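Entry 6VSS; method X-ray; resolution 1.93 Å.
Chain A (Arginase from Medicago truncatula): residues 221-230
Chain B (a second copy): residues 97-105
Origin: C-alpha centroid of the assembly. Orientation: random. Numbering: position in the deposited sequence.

Chain A, residues 221-230: IRSITNDVRE
Chain B 97-105: TNSTTEEGK

This is a small, mostly polar contact between two arginase copies, in which a loop and the first turn of a helix in chain A meet an irregular loop with a beta turn in chain B, with a direct hydrogen bond from A:Asn226 to B:Gly104. The two stretches together bury 444 Å².

Chain A is extended through A:Ser223 (phi/psi -129/102), A:Ile224 (-147/124) and A:Thr225 (-77/162). The helix begins at A:Asn226 (-67/-40) and continues past A:Glu230. A:Thr225 is its N-cap. With chi1 at 75° (p), its OG1 accepts from A:Val228 N at 3.1 Å. A:Arg229 N donates to A:Thr225 O at 3.1 Å.

Chain B has no regular helix or strand. A type I turn runs from B:Thr101 to B:Gly104, with B:Glu102 at -58/-40 and B:Glu103 at -96/21. B:Gly104 N donates to B:Thr101 O at 3.0 Å. B:Thr101 N reaches B:Lys105 O at 2.8 Å, and B:Lys105 N reaches B:Thr101 OG1 at 3.1 Å. B:Gly104 sits at 101/2, where a CB would jam against the preceding carbonyl.

The register pairs A:Arg222 with B:Glu102 (CA to CA 6.0 Å), A:Thr225 with B:Thr100 (CA to CA 5.6 Å) and A:Asn226 with B:Gly104 (CA to CA 6.4 Å).

The hydrogen bond runs from A:Asn226 ND2 to B:Gly104 O, 3.0 Å with an angle of 151° at the hydrogen. The m rotamer of A:Asn226 (chi2 -16°) brings the amide near the turn. A:Arg229 points toward chain B (chi1 m, chi2 and chi3 t). Its NH2 lies 3.4 Å from B:Glu102 O, which sits at the guanidinium edge, near its plane.

B:Asn98 points toward chain A, with chi1 51° (p) and chi2 54°. Its OD1 accepts from B:Thr100 N at 3.2 Å, which helps fix the amide. Its ND2 is 2.7 Å from A:Ser223 OG; A:Ser223 is in the t rotamer.

B:Thr100 (chi1 -50°, m) also points toward chain A. Its CG2 packs 3.4 Å from A:Ile224 O, a carbonyl buried here without a polar partner. Its OG1 is 3.7 Å from A:Thr225 CA and 2.6 Å from a water, which accepts a weak bond from A:Asn226 N at 3.4 Å.

B:Glu102 (chi1 -82°, m; chi2 -145°) places OE2 3.4 Å from A:Arg222 CB. The end of A:Arg222 leads away, so the two charged groups do not pair. A second water donates weakly to A:Ile221 O at 3.5 Å and to B:Glu102 OE1 at 3.1 Å.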

# COMPACT_ATOMS: atom_id res chain seq x y z
N ILE A 221 -26.06 -4.10 -12.29
CA ILE A 221 -25.73 -3.29 -13.49
C ILE A 221 -25.76 -1.84 -13.06
O ILE A 221 -26.79 -1.37 -12.57
CB ILE A 221 -26.65 -3.55 -14.70
CG1 ILE A 221 -26.65 -5.02 -15.13
CG2 ILE A 221 -26.33 -2.60 -15.84
CD1 ILE A 221 -25.33 -5.50 -15.60
N ARG A 222 -24.66 -1.15 -13.34
CA ARG A 222 -24.50 0.30 -13.08
C ARG A 222 -23.67 1.01 -14.17
O ARG A 222 -23.53 2.20 -14.07
CB ARG A 222 -23.99 0.57 -11.67
CG ARG A 222 -22.53 0.20 -11.46
CD ARG A 222 -22.51 -0.39 -10.08
NE ARG A 222 -21.23 -0.81 -9.58
CZ ARG A 222 -20.90 -2.07 -9.40
NH1 ARG A 222 -21.74 -3.01 -9.76
NH2 ARG A 222 -19.73 -2.37 -8.89
N SER A 223 -23.15 0.28 -15.16
CA SER A 223 -22.44 0.85 -16.32
C SER A 223 -23.04 0.26 -17.62
O SER A 223 -22.68 -0.94 -17.97
CB SER A 223 -20.96 0.61 -16.24
OG SER A 223 -20.29 1.30 -17.30
N ILE A 224 -23.88 1.04 -18.29
CA ILE A 224 -24.64 0.63 -19.49
C ILE A 224 -24.83 1.81 -20.47
O ILE A 224 -25.44 2.84 -20.07
CB ILE A 224 -25.99 0.04 -19.07
CG1 ILE A 224 -26.73 -0.52 -20.29
CG2 ILE A 224 -26.81 1.09 -18.32
CD1 ILE A 224 -28.03 -1.23 -19.99
N THR A 225 -24.38 1.63 -21.73
CA THR A 225 -24.65 2.53 -22.86
C THR A 225 -26.08 2.33 -23.38
O THR A 225 -26.63 1.27 -23.17
CB THR A 225 -23.69 2.29 -24.03
OG1 THR A 225 -24.08 1.08 -24.69
CG2 THR A 225 -22.26 2.24 -23.54
N ASN A 226 -26.55 3.32 -24.12
CA ASN A 226 -27.87 3.38 -24.80
C ASN A 226 -27.97 2.35 -25.92
O ASN A 226 -29.05 1.76 -26.10
CB ASN A 226 -28.11 4.81 -25.27
CG ASN A 226 -28.29 5.74 -24.09
OD1 ASN A 226 -28.54 5.28 -22.97
ND2 ASN A 226 -28.21 7.03 -24.31
N ASP A 227 -26.90 2.16 -26.68
CA ASP A 227 -26.83 1.09 -27.71
C ASP A 227 -27.03 -0.28 -27.07
O ASP A 227 -27.59 -1.17 -27.72
CB ASP A 227 -25.45 1.03 -28.36
CG ASP A 227 -25.27 2.15 -29.34
OD1 ASP A 227 -26.18 3.03 -29.41
OD2 ASP A 227 -24.24 2.13 -30.03
N VAL A 228 -26.49 -0.46 -25.87
CA VAL A 228 -26.57 -1.77 -25.18
C VAL A 228 -27.99 -1.91 -24.62
O VAL A 228 -28.46 -3.05 -24.54
CB VAL A 228 -25.44 -1.97 -24.14
CG1 VAL A 228 -25.77 -3.11 -23.22
CG2 VAL A 228 -24.09 -2.26 -24.83
N ARG A 229 -28.66 -0.81 -24.27
CA ARG A 229 -30.11 -0.90 -23.92
C ARG A 229 -30.88 -1.41 -25.16
O ARG A 229 -31.87 -2.14 -24.98
CB ARG A 229 -30.67 0.42 -23.37
CG ARG A 229 -30.05 0.89 -22.05
CD ARG A 229 -30.55 2.28 -21.64
NE ARG A 229 -29.91 2.80 -20.42
CZ ARG A 229 -30.17 2.37 -19.19
NH1 ARG A 229 -31.11 1.45 -19.02
NH2 ARG A 229 -29.56 2.86 -18.12
N GLU A 230 -30.41 -1.14 -26.38
CA GLU A 230 -31.13 -1.69 -27.58
C GLU A 230 -30.92 -3.21 -27.61
O GLU A 230 -31.87 -3.93 -27.96
CB GLU A 230 -30.69 -1.04 -28.90
CG GLU A 230 -31.07 0.44 -28.99
CD GLU A 230 -32.53 0.74 -28.66
OE1 GLU A 230 -32.80 1.63 -27.82
OE2 GLU A 230 -33.40 0.05 -29.21
N THR B 97 -13.99 3.00 -17.65
CA THR B 97 -15.39 3.48 -17.54
C THR B 97 -15.97 3.75 -18.95
O THR B 97 -15.18 4.20 -19.80
CB THR B 97 -15.39 4.75 -16.67
OG1 THR B 97 -14.82 5.86 -17.35
CG2 THR B 97 -14.61 4.57 -15.39
N ASN B 98 -17.25 3.48 -19.24
CA ASN B 98 -17.84 4.03 -20.50
C ASN B 98 -18.21 5.47 -20.19
O ASN B 98 -17.97 5.91 -19.08
CB ASN B 98 -18.99 3.23 -21.13
CG ASN B 98 -20.08 2.90 -20.13
OD1 ASN B 98 -20.62 3.80 -19.48
ND2 ASN B 98 -20.40 1.62 -20.00
N SER B 99 -18.73 6.19 -21.16
CA SER B 99 -19.04 7.63 -21.05
C SER B 99 -20.55 7.83 -20.88
O SER B 99 -21.00 8.91 -21.22
CB SER B 99 -18.52 8.35 -22.24
OG SER B 99 -19.41 8.15 -23.34
N THR B 100 -21.29 6.85 -20.34
CA THR B 100 -22.75 6.99 -20.04
C THR B 100 -23.01 7.05 -18.52
O THR B 100 -22.51 6.20 -17.80
CB THR B 100 -23.60 5.89 -20.71
OG1 THR B 100 -23.21 5.84 -22.08
CG2 THR B 100 -25.08 6.14 -20.59
N THR B 101 -23.76 8.06 -18.06
CA THR B 101 -24.20 8.19 -16.66
C THR B 101 -25.24 7.11 -16.39
O THR B 101 -25.70 6.51 -17.33
CB THR B 101 -24.73 9.59 -16.35
OG1 THR B 101 -26.06 9.73 -16.87
CG2 THR B 101 -23.77 10.66 -16.84
N GLU B 102 -25.52 6.88 -15.11
CA GLU B 102 -26.35 5.76 -14.61
C GLU B 102 -27.71 5.86 -15.27
O GLU B 102 -28.23 4.78 -15.69
CB GLU B 102 -26.43 5.78 -13.09
CG GLU B 102 -25.23 5.15 -12.40
CD GLU B 102 -25.54 4.40 -11.11
OE1 GLU B 102 -26.69 4.45 -10.67
OE2 GLU B 102 -24.64 3.76 -10.55
N GLU B 103 -28.24 7.08 -15.42
CA GLU B 103 -29.59 7.28 -16.00
C GLU B 103 -29.56 7.59 -17.50
O GLU B 103 -30.60 8.04 -17.98
CB GLU B 103 -30.36 8.31 -15.20
CG GLU B 103 -31.01 7.65 -14.00
CD GLU B 103 -31.69 8.69 -13.15
OE1 GLU B 103 -31.62 9.85 -13.54
OE2 GLU B 103 -32.29 8.32 -12.14
N GLY B 104 -28.49 7.27 -18.22
CA GLY B 104 -28.49 7.21 -19.69
C GLY B 104 -27.89 8.42 -20.38
O GLY B 104 -27.90 8.40 -21.61
N LYS B 105 -27.37 9.43 -19.68
CA LYS B 105 -26.79 10.61 -20.39
C LYS B 105 -25.37 10.28 -20.93
O LYS B 105 -24.61 9.50 -20.31
CB LYS B 105 -26.88 11.86 -19.52
CG LYS B 105 -28.31 12.37 -19.26
CD LYS B 105 -28.40 13.89 -19.11
CE LYS B 105 -29.77 14.37 -18.69
NZ LYS B 105 -29.76 15.81 -18.36
O HOH W 1 -27.85 1.83 -11.79
O HOH W 2 -24.75 6.15 -24.20